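AlgW protein (Pseudomonas aeruginosa, PDB 7CO3) is an HtrA-type protease of the S1C family that probably acts as a serine endopeptidase, joining a trypsin-like protease domain to a PDZ domain. Local coordinates at residues 148-152 against 373-377. The protein carries 1 engineered substitution. Numbering follows the deposited sequence.
Sequences SDPET and LRPPP
Glu151 and Arg374 meet through two bent chains. In Glu151, CG lies anti to the carbonyl carbon (chi1 -52°) and the chain turns at chi2, which carries the carboxylate out toward 373-377; Arg374 starts extended, with CG anti to its backbone N, and then turns at CD through the chi3 bend (-62°), after which the guanidinium presents NH1 to that carboxylate. The salt bridge runs from Glu151 OE1 to Arg374 NH1, 3.1 Å apart, and OE1 is also hydrogen-bonded with Thr211 OG1. A second link, from Arg374 NH1 to Glu151 OE2 at 3.5 Å, is weak. Because the carboxylate and guanidinium planes stand 54° apart, the pair is not the coplanar, two-pronged kind: one nitrogen serves both oxygens, while OE2 sits against the aliphatic part of the chain, 3.1 Å from Arg374 CD.

Water adds an indirect tie. Glu151 OE2 and Pro375 O are both acceptors, and a single molecule supplies one O-H to each (2.9 and 3.1 Å). Beside the carboxylate, Pro377 CB packs 4.0 Å from Glu151 CD, and its CG reaches Pro150 CB at 4.2 Å, a small apolar patch between two exposed prolines.

Within 148-152, a type I beta turn follows strand 140-149, held by hydrogen bonds from Thr152 N to Asp149 O and from Thr152 OG1 to Asp149 OD2 (2.6 Å), the latter from above the carboxylate plane; OD2 also forms a salt bridge with Arg279. Arg374 NH2 makes a weak hydrogen bond to the backbone of the bound peptide.

The contact thus joins the protease domain to the segment leaving the PDZ sheet by a salt bridge and a water bridge beside proline packing, over only 193 Å², and Glu151 probably helps orient an arginine that also touches the peptide.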
loop_
_atom_site.group_PDB
_atom_site.type_symbol
_atom_site.label_atom_id
_atom_site.label_comp_id
_atom_site.label_asym_id
_atom_site.label_seq_id
_atom_site.Cartn_x
_atom_site.Cartn_y
_atom_site.Cartn_z
ATOM N N SER B 148 27.671 -10.920 13.762
ATOM C CA SER B 148 26.233 -10.810 13.678
ATOM C C SER B 148 25.727 -10.621 15.093
ATOM O O SER B 148 26.454 -10.872 16.056
ATOM C CB SER B 148 25.639 -12.040 12.960
ATOM O OG SER B 148 25.893 -13.219 13.680
ATOM N N ASP B 149 24.490 -10.136 15.215
ATOM C CA ASP B 149 23.903 -9.797 16.510
ATOM C C ASP B 149 22.433 -10.185 16.507
ATOM O O ASP B 149 21.544 -9.354 16.285
ATOM C CB ASP B 149 24.092 -8.321 16.868
ATOM C CG ASP B 149 23.475 -7.958 18.236
ATOM O OD1 ASP B 149 23.565 -8.763 19.181
ATOM O OD2 ASP B 149 22.898 -6.870 18.381
ATOM N N PRO B 150 22.143 -11.447 16.778
ATOM C CA PRO B 150 20.757 -11.907 16.762
ATOM C C PRO B 150 19.824 -11.127 17.661
ATOM O O PRO B 150 18.617 -11.113 17.416
ATOM C CB PRO B 150 20.884 -13.364 17.223
ATOM C CG PRO B 150 22.267 -13.771 16.776
ATOM C CD PRO B 150 23.110 -12.550 16.930
ATOM N N GLU B 151 20.308 -10.507 18.727
ATOM C CA GLU B 151 19.336 -9.924 19.639
ATOM C C GLU B 151 18.882 -8.551 19.174
ATOM O O GLU B 151 17.944 -8.008 19.747
ATOM C CB GLU B 151 19.883 -9.909 21.058
ATOM C CG GLU B 151 20.390 -11.297 21.494
ATOM C CD GLU B 151 20.165 -11.594 22.971
ATOM O OE1 GLU B 151 19.022 -11.434 23.453
ATOM O OE2 GLU B 151 21.129 -12.021 23.644
ATOM N N THR B 152 19.517 -7.976 18.150
ATOM C CA THR B 152 18.930 -6.830 17.464
ATOM C C THR B 152 18.559 -7.135 16.023
ATOM O O THR B 152 18.169 -6.214 15.308
ATOM C CB THR B 152 19.875 -5.632 17.477
ATOM O OG1 THR B 152 21.055 -5.980 16.757
ATOM C CG2 THR B 152 20.239 -5.202 18.901
ATOM N N LEU B 373 29.082 -11.965 30.984
ATOM C CA LEU B 373 28.840 -11.779 29.551
ATOM C C LEU B 373 27.551 -12.481 29.137
ATOM O O LEU B 373 27.320 -13.642 29.505
ATOM C CB LEU B 373 29.989 -12.378 28.725
ATOM C CG LEU B 373 29.805 -12.628 27.208
ATOM C CD1 LEU B 373 31.049 -12.259 26.400
ATOM C CD2 LEU B 373 29.408 -14.060 26.825
ATOM N N ARG B 374 26.700 -11.766 28.282
ATOM C CA ARG B 374 25.492 -12.483 27.889
ATOM C C ARG B 374 25.815 -13.471 26.776
ATOM O O ARG B 374 26.500 -13.106 25.815
ATOM C CB ARG B 374 24.407 -11.526 27.437
ATOM C CG ARG B 374 23.209 -12.231 26.878
ATOM C CD ARG B 374 22.025 -11.269 26.479
ATOM N NE ARG B 374 21.283 -10.400 27.379
ATOM C CZ ARG B 374 19.974 -10.352 27.365
ATOM N NH1 ARG B 374 19.305 -11.042 26.466
ATOM N NH2 ARG B 374 19.305 -9.577 28.237
ATOM N N PRO B 375 25.401 -14.734 26.902
ATOM C CA PRO B 375 25.784 -15.748 25.915
ATOM C C PRO B 375 25.157 -15.431 24.569
ATOM O O PRO B 375 24.537 -14.373 24.403
ATOM C CB PRO B 375 25.193 -17.037 26.506
ATOM C CG PRO B 375 23.977 -16.546 27.197
ATOM C CD PRO B 375 24.403 -15.267 27.856
ATOM N N PRO B 376 25.328 -16.290 23.564
ATOM C CA PRO B 376 24.379 -16.276 22.458
ATOM C C PRO B 376 23.019 -16.686 22.957
ATOM O O PRO B 376 22.895 -17.537 23.864
ATOM C CB PRO B 376 24.972 -17.317 21.486
ATOM C CG PRO B 376 26.393 -17.525 21.931
ATOM C CD PRO B 376 26.375 -17.311 23.395
ATOM N N PRO B 377 21.925 -16.091 22.431
ATOM C CA PRO B 377 20.598 -16.303 23.011
ATOM C C PRO B 377 20.186 -17.774 23.059
ATOM O O PRO B 377 20.624 -18.527 22.188
ATOM C CB PRO B 377 19.677 -15.511 22.070
ATOM C CG PRO B 377 20.424 -15.467 20.771
ATOM C CD PRO B 377 21.861 -15.320 21.173
HETATM O O HOH W 1 23.987 -11.512 23.429
#